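Local coordinates for designed helical repeat protein (Synthetic construct, PDB 5CWG) that has no known biological function but was designed de novo to fold into a regular stack of repeated helices, at residues 81-86 / 126-131; 114-119 / 175-180; 148-153 / 190-195. All coordinates share one frame; numbering follows the deposited sequence.

Contact 1 (81-86 / 126-131); sequences ARAAAE and DISEAA. With EDO (1,2-ethanediol), chain B.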
# COMPACT_ATOMS: atom_id res chain seq x y z
N ALA A 81 -1.93 -10.86 -4.83
CA ALA A 81 -1.52 -9.86 -5.82
C ALA A 81 -2.62 -8.85 -6.04
O ALA A 81 -2.38 -7.63 -6.12
CB ALA A 81 -1.16 -10.53 -7.10
N ARG A 82 -3.85 -9.31 -6.21
CA ARG A 82 -4.97 -8.43 -6.46
C ARG A 82 -5.20 -7.51 -5.27
O ARG A 82 -5.47 -6.32 -5.45
CB ARG A 82 -6.23 -9.23 -6.82
CG ARG A 82 -6.12 -9.96 -8.13
CD ARG A 82 -7.42 -10.74 -8.44
NE ARG A 82 -7.35 -11.47 -9.71
CZ ARG A 82 -7.50 -10.91 -10.92
NH1 ARG A 82 -7.74 -9.61 -11.02
NH2 ARG A 82 -7.38 -11.66 -12.01
N ALA A 83 -5.14 -8.06 -4.05
CA ALA A 83 -5.37 -7.25 -2.87
C ALA A 83 -4.31 -6.14 -2.72
O ALA A 83 -4.62 -5.01 -2.29
CB ALA A 83 -5.42 -8.13 -1.62
N ALA A 84 -3.06 -6.48 -2.98
CA ALA A 84 -1.99 -5.48 -2.92
C ALA A 84 -2.24 -4.35 -3.93
O ALA A 84 -2.05 -3.18 -3.62
CB ALA A 84 -0.65 -6.13 -3.15
N ALA A 85 -2.64 -4.72 -5.14
CA ALA A 85 -2.92 -3.73 -6.19
C ALA A 85 -4.08 -2.82 -5.79
O ALA A 85 -4.00 -1.62 -5.98
CB ALA A 85 -3.20 -4.44 -7.49
N GLU A 86 -5.13 -3.41 -5.22
CA GLU A 86 -6.26 -2.62 -4.76
C GLU A 86 -5.85 -1.65 -3.65
O GLU A 86 -6.35 -0.52 -3.59
CB GLU A 86 -7.38 -3.54 -4.25
CG GLU A 86 -8.05 -4.37 -5.33
CD GLU A 86 -9.10 -3.67 -6.16
OE1 GLU A 86 -9.21 -2.43 -6.09
OE2 GLU A 86 -9.80 -4.38 -6.93
N ASP A 126 -6.57 -11.63 7.52
CA ASP A 126 -6.92 -11.33 6.13
C ASP A 126 -6.12 -10.17 5.56
O ASP A 126 -5.97 -9.11 6.18
CB ASP A 126 -8.40 -11.03 6.01
CG ASP A 126 -8.82 -10.75 4.58
OD1 ASP A 126 -8.85 -11.70 3.76
OD2 ASP A 126 -9.14 -9.59 4.28
N ILE A 127 -5.60 -10.37 4.35
CA ILE A 127 -4.79 -9.35 3.69
C ILE A 127 -5.58 -8.07 3.38
O ILE A 127 -5.12 -6.99 3.67
CB ILE A 127 -4.19 -9.90 2.38
CG1 ILE A 127 -3.15 -10.98 2.68
CG2 ILE A 127 -3.58 -8.79 1.52
CD1 ILE A 127 -2.69 -11.71 1.46
N SER A 128 -6.76 -8.23 2.79
CA SER A 128 -7.56 -7.06 2.41
C SER A 128 -7.95 -6.21 3.60
O SER A 128 -7.90 -4.99 3.54
CB SER A 128 -8.81 -7.49 1.65
OG SER A 128 -8.46 -8.07 0.41
N GLU A 129 -8.36 -6.86 4.68
CA GLU A 129 -8.73 -6.15 5.90
C GLU A 129 -7.56 -5.30 6.42
O GLU A 129 -7.73 -4.14 6.81
CB GLU A 129 -9.17 -7.14 6.94
CG GLU A 129 -9.74 -6.58 8.20
CD GLU A 129 -10.09 -7.69 9.19
OE1 GLU A 129 -11.08 -7.54 9.93
OE2 GLU A 129 -9.35 -8.70 9.24
N ALA A 130 -6.37 -5.88 6.44
CA ALA A 130 -5.19 -5.18 6.92
C ALA A 130 -4.84 -4.04 5.96
O ALA A 130 -4.49 -2.93 6.39
CB ALA A 130 -4.03 -6.17 7.07
N ALA A 131 -4.89 -4.33 4.67
CA ALA A 131 -4.60 -3.31 3.67
C ALA A 131 -5.60 -2.15 3.77
O ALA A 131 -5.22 -0.99 3.57
CB ALA A 131 -4.62 -3.93 2.31
C1 EDO B . -7.39 -6.31 -9.17
O1 EDO B . -8.19 -7.49 -9.17
C2 EDO B . -6.78 -6.12 -10.53
O2 EDO B . -7.79 -5.96 -11.54
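Where Ala-83 meets Ile-127 and Ser-128, the flat groups stand outside the packing: the guanidinium of Arg-82 reaches out from helix 77-98 and the carboxylate of Asp-126 sits just before helix 127-148. The guanidinium is approached at its edge and in its plane by a 1,2-ethanediol, probably carried over from the crystallisation liquor, and Arg-82 NH1 donates a hydrogen bond of 2.8 Å to its O1 (N-H...O angle 157°). The chain is extended from CG to NE and the guanidinium turned across it (chi4 -78°), so NH1 reaches the diol oxygen O1 that also lies against the methylenes, 3.4 Å from Arg-82 CG. Arg-82 NH2 forms a salt bridge with Glu-36 on helix 27-47. With a leucine in its place, the Glu-36 carboxylate would probably be left without its charge mate and the diol without its donor. The Asp-126 carboxylate caps the start of helix 127-148: OD2 accepts from Glu-129 N at 2.9 Å, met on the anti side and 24° out of plane.

Between the helices the touch is small and apolar. Ile-127 places CG2 anti to its backbone N, and this branch meets Ala-83 CB at 3.7 Å. Ser-128 OG lies an equal 3.7 Å from Ala-83 CB, a less certain touch that holds for one of two conformers. Around them, Ile-127 also packs on Ala-80 of helix 77-98 and on Val-117 of helix 103-123.

A lone methyl facing the partner lets the backbones come close, with Ala-83 CA and Ser-128 CA 5.7 Å apart. No hydrogen bond joins the two segments, so their association here rests on close packing, while Arg-82 pairs with Glu-36 and Asp-126 with its own helix start.

Contact 2 (114-119 / 175-180); sequences KEVVEN and NDISEA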
# COMPACT_ATOMS: atom_id res chain seq x y z
N LYS A 114 2.73 -2.09 3.11
CA LYS A 114 3.54 -3.31 3.11
C LYS A 114 3.74 -3.83 4.53
O LYS A 114 3.64 -5.03 4.79
CB LYS A 114 4.88 -3.03 2.46
CG LYS A 114 5.80 -4.23 2.37
CD LYS A 114 6.70 -4.42 3.60
CE LYS A 114 7.71 -3.29 3.77
NZ LYS A 114 8.64 -3.19 2.62
N GLU A 115 4.06 -2.93 5.45
CA GLU A 115 4.34 -3.33 6.82
C GLU A 115 3.09 -3.89 7.52
O GLU A 115 3.15 -4.93 8.21
CB GLU A 115 4.95 -2.17 7.57
CG GLU A 115 6.34 -1.84 7.03
CD GLU A 115 6.93 -0.54 7.51
OE1 GLU A 115 6.22 0.35 8.03
OE2 GLU A 115 8.17 -0.40 7.37
N VAL A 116 1.95 -3.24 7.35
CA VAL A 116 0.71 -3.69 7.98
C VAL A 116 0.27 -5.03 7.37
O VAL A 116 -0.13 -5.95 8.08
CB VAL A 116 -0.38 -2.60 7.88
CG1 VAL A 116 -1.73 -3.10 8.34
CG2 VAL A 116 0.02 -1.38 8.71
N VAL A 117 0.36 -5.17 6.06
CA VAL A 117 -0.01 -6.41 5.41
C VAL A 117 0.93 -7.55 5.79
O VAL A 117 0.48 -8.64 6.06
CB VAL A 117 -0.11 -6.24 3.88
CG1 VAL A 117 -0.26 -7.59 3.19
CG2 VAL A 117 -1.28 -5.31 3.53
N GLU A 118 2.23 -7.29 5.84
CA GLU A 118 3.18 -8.34 6.20
C GLU A 118 2.88 -8.84 7.60
O GLU A 118 2.91 -10.06 7.86
CB GLU A 118 4.61 -7.83 6.15
CG GLU A 118 5.64 -8.84 6.66
CD GLU A 118 7.05 -8.47 6.30
OE1 GLU A 118 7.90 -8.47 7.21
OE2 GLU A 118 7.32 -8.22 5.11
N ASN A 119 2.60 -7.92 8.50
CA ASN A 119 2.23 -8.31 9.85
C ASN A 119 1.00 -9.22 9.83
O ASN A 119 0.97 -10.27 10.49
CB ASN A 119 1.96 -7.10 10.74
CG ASN A 119 1.66 -7.50 12.14
OD1 ASN A 119 2.57 -7.80 12.92
ND2 ASN A 119 0.38 -7.54 12.49
N ASN A 175 -0.01 -6.10 20.42
CA ASN A 175 -1.31 -5.44 20.32
C ASN A 175 -1.81 -5.37 18.87
O ASN A 175 -1.10 -5.75 17.96
CB ASN A 175 -1.22 -4.04 20.92
CG ASN A 175 -0.96 -4.07 22.41
OD1 ASN A 175 -1.36 -5.01 23.08
ND2 ASN A 175 -0.29 -3.05 22.93
N ASP A 176 -3.04 -4.90 18.70
CA ASP A 176 -3.70 -4.88 17.39
C ASP A 176 -3.07 -3.81 16.51
O ASP A 176 -3.13 -2.63 16.82
CB ASP A 176 -5.21 -4.60 17.59
CG ASP A 176 -6.04 -4.78 16.31
OD1 ASP A 176 -5.63 -4.35 15.22
OD2 ASP A 176 -7.15 -5.36 16.38
N ILE A 177 -2.45 -4.24 15.42
CA ILE A 177 -1.76 -3.31 14.51
C ILE A 177 -2.74 -2.37 13.78
O ILE A 177 -2.48 -1.18 13.64
CB ILE A 177 -0.86 -4.07 13.49
CG1 ILE A 177 0.52 -4.41 14.12
CG2 ILE A 177 -0.64 -3.29 12.21
CD1 ILE A 177 0.52 -5.26 15.35
N SER A 178 -3.85 -2.91 13.31
CA SER A 178 -4.81 -2.10 12.57
C SER A 178 -5.41 -1.02 13.46
O SER A 178 -5.59 0.12 13.02
CB SER A 178 -5.88 -2.99 11.94
OG SER A 178 -5.33 -3.75 10.87
N GLU A 179 -5.70 -1.35 14.71
CA GLU A 179 -6.20 -0.35 15.66
C GLU A 179 -5.15 0.72 15.96
O GLU A 179 -5.47 1.90 16.10
CB GLU A 179 -6.62 -1.05 16.95
CG GLU A 179 -7.15 -0.13 18.03
CD GLU A 179 -8.43 0.59 17.63
OE1 GLU A 179 -9.07 0.19 16.63
OE2 GLU A 179 -8.79 1.56 18.33
N ALA A 180 -3.90 0.31 16.07
CA ALA A 180 -2.82 1.26 16.30
C ALA A 180 -2.75 2.26 15.14
O ALA A 180 -2.59 3.48 15.34
CB ALA A 180 -1.48 0.53 16.44
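Ile-177 carries this contact, turning one branch to Val-116 and the other to Asn-119. The apolar part is a meeting of methyls. Ile-177 CG2 sits 4.0 Å from Val-116 CG1 and equally far from Val-116 CG2, so the fork of the valine receives the branch methyl of the isoleucine as the two side chains slide past each other in opposite directions. Ser-178 adds a loose and tentative touch from its hydroxyl to the valine, seen for one of two modelled conformers.

A second kind of contact sets an amide against hydrocarbon. Asn-119, again in one of two conformers, holds CG anti to its backbone N (chi1 -177°), which carries the amide across toward helix 177-195. There Asn-119 ND2 lies 3.5 Å from Ile-177 CG1 and 3.7 Å from Ile-177 CD1, the two side chains coming from opposite directions. The oxygen of this buried amide is satisfied elsewhere: OD1 is hydrogen-bonded to Arg-122 NH2 and to Gln-171 NE2, two bonds that probably favour this conformer.

The hydrogen bonding within 175-180 belongs to the helix start. Asp-176 is the N-cap, and its OD1 accepts from Glu-179 N at 3.0 Å, a nearly straight bond (165°) that reaches the oxygen from above the carboxylate plane. The cap lies at the turn from which Ile-177 projects.

The contact links helix 103-123 to the last helix, 177-195, with the two intervening helices closing round it. Ile-177 also rests on Val-167 and Ala-170 of helix 153-173, whereas Val-116 packs on Ala-134 and Ser-178 on Ala-133, both from helix 127-148. It is thus a buried junction of four helices, with no strand involved.

Contact 3 (148-153 / 190-195); sequences AGITSS and KKAEEL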
# COMPACT_ATOMS: atom_id res chain seq x y z
N ALA A 148 -6.98 21.22 6.28
CA ALA A 148 -6.30 22.18 7.14
C ALA A 148 -5.35 23.09 6.37
O ALA A 148 -4.77 23.98 6.98
CB ALA A 148 -5.54 21.46 8.24
N GLY A 149 -5.19 22.88 5.07
CA GLY A 149 -4.28 23.69 4.27
C GLY A 149 -2.82 23.39 4.57
O GLY A 149 -1.98 24.27 4.37
N ILE A 150 -2.52 22.17 5.01
CA ILE A 150 -1.14 21.79 5.28
C ILE A 150 -0.50 21.36 3.98
O ILE A 150 -0.87 20.34 3.40
CB ILE A 150 -1.07 20.64 6.32
CG1 ILE A 150 -1.65 21.11 7.66
CG2 ILE A 150 0.35 20.11 6.46
CD1 ILE A 150 -1.89 19.99 8.70
N THR A 151 0.47 22.15 3.55
CA THR A 151 1.16 21.94 2.29
C THR A 151 2.56 21.34 2.51
O THR A 151 3.22 20.93 1.56
CB THR A 151 1.29 23.25 1.52
OG1 THR A 151 1.80 24.26 2.41
CG2 THR A 151 -0.08 23.70 0.98
N SER A 152 2.99 21.26 3.76
CA SER A 152 4.33 20.79 4.09
C SER A 152 4.49 19.30 3.86
O SER A 152 3.75 18.48 4.40
CB SER A 152 4.60 21.07 5.56
OG SER A 152 5.80 20.43 5.98
N SER A 153 5.50 18.94 3.08
CA SER A 153 5.83 17.52 2.91
C SER A 153 6.40 16.94 4.20
O SER A 153 6.16 15.78 4.50
CB SER A 153 6.77 17.32 1.73
OG SER A 153 7.82 18.28 1.73
N LYS A 190 -7.20 15.10 14.50
CA LYS A 190 -7.58 16.02 15.56
C LYS A 190 -6.65 17.22 15.62
O LYS A 190 -7.11 18.35 15.78
CB LYS A 190 -7.61 15.31 16.91
CG LYS A 190 -8.78 14.37 17.06
CD LYS A 190 -8.63 13.56 18.33
CE LYS A 190 -9.71 12.50 18.47
NZ LYS A 190 -9.45 11.66 19.67
N LYS A 191 -5.34 16.98 15.49
CA LYS A 191 -4.38 18.08 15.54
C LYS A 191 -4.46 18.99 14.30
O LYS A 191 -4.34 20.22 14.40
CB LYS A 191 -2.98 17.52 15.77
CG LYS A 191 -2.80 17.07 17.22
CD LYS A 191 -1.37 16.69 17.58
CE LYS A 191 -1.22 16.59 19.10
NZ LYS A 191 0.03 15.89 19.48
N ALA A 192 -4.69 18.40 13.14
CA ALA A 192 -4.83 19.19 11.93
C ALA A 192 -6.06 20.10 12.01
O ALA A 192 -6.00 21.26 11.62
CB ALA A 192 -4.95 18.27 10.72
N GLU A 193 -7.16 19.56 12.51
CA GLU A 193 -8.41 20.31 12.61
C GLU A 193 -8.28 21.46 13.60
O GLU A 193 -8.85 22.53 13.42
CB GLU A 193 -9.55 19.39 13.03
CG GLU A 193 -9.92 18.40 11.97
CD GLU A 193 -11.23 17.71 12.24
OE1 GLU A 193 -11.74 17.83 13.38
OE2 GLU A 193 -11.76 17.06 11.31
N GLU A 194 -7.53 21.20 14.67
CA GLU A 194 -7.27 22.21 15.68
C GLU A 194 -6.47 23.35 15.06
O GLU A 194 -6.73 24.53 15.32
CB GLU A 194 -6.52 21.55 16.83
CG GLU A 194 -5.62 22.46 17.63
CD GLU A 194 -4.87 21.69 18.69
OE1 GLU A 194 -3.67 21.96 18.88
OE2 GLU A 194 -5.49 20.80 19.32
N LEU A 195 -5.49 22.99 14.24
CA LEU A 195 -4.67 23.96 13.53
C LEU A 195 -5.53 24.77 12.56
O LEU A 195 -5.46 26.00 12.52
CB LEU A 195 -3.57 23.24 12.76
CG LEU A 195 -2.42 24.13 12.27
CD1 LEU A 195 -1.49 24.46 13.42
CD2 LEU A 195 -1.67 23.44 11.14
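Ala-148, just before the Schellman glycine, meets Ala-192 directly. Its CB lies 3.4 Å from Ala-192 O and 4.1 Å from Ala-192 CB, so the methyl touches both backbone and side chain of the last helix. Small residues on both sides permit this closeness: Ala-148 CA and Ala-192 CA are 5.8 Å apart.

Gly-149 then ends the helix in a Schellman motif. Its positive phi (72°), a conformation that favours glycine, turns the chain out of the helix.

The next residue, Ile-150, points toward the partner and reaches across to the last helix. Its CG1 is anti to the carbonyl carbon and its chain continues extended through chi2 (169°), bringing CD1 to 4.0 Å from Ala-192 CB. Farther back along the same branch, Ile-150 CG1 lies 4.2 Å from Leu-195 CD2, the two side chains crossing at about a right angle. Ala-192 CB is therefore approached by both Ala-148 and Ile-150, while Leu-195 borders the outer side of the cluster.

Farther on, Ser-152 is the N-cap of helix 153-173, its OG hydrogen-bonded to Thr-155 N, and Ser-153 begins that helix.

The contact thus seats the tight connection between helices 127-148 and 153-173 against the end of helix 177-195. Ala-144 also packs on Ala-192, and Ala-145 on Ile-150, adding further alanines from helix 127-148 to the packing, while Lys-196 touches Ala-148 just beyond the last helical residue. Its side-chain contacts are all apolar, with one methyl also resting on a backbone carbonyl oxygen, and it lies near the C-terminal edge of the stack.

In the fold
The three contacts sample one design from interior to edge. Contact 2 is buried, whereas contacts 1 and 3 are only partly so, and contact 3 lies far from the centre of the chain. Contacts 1 and 2 touch: Val-116 and Val-117 of contact 2 pack on Ile-127, Ala-130 and Ala-131 of contact 1, so they form a continuous packing region. Contact 3 is separate, its nearest atoms about 10 Å from contact 2, yet both use helix 177-195, at its start and at its end. None has a hydrogen bond between its segments. Contacts 1 and 2 each use a capped helix start, contact 2 adding a buried amide; contact 3 pairs a helix-ending loop with an alanine and a leucine.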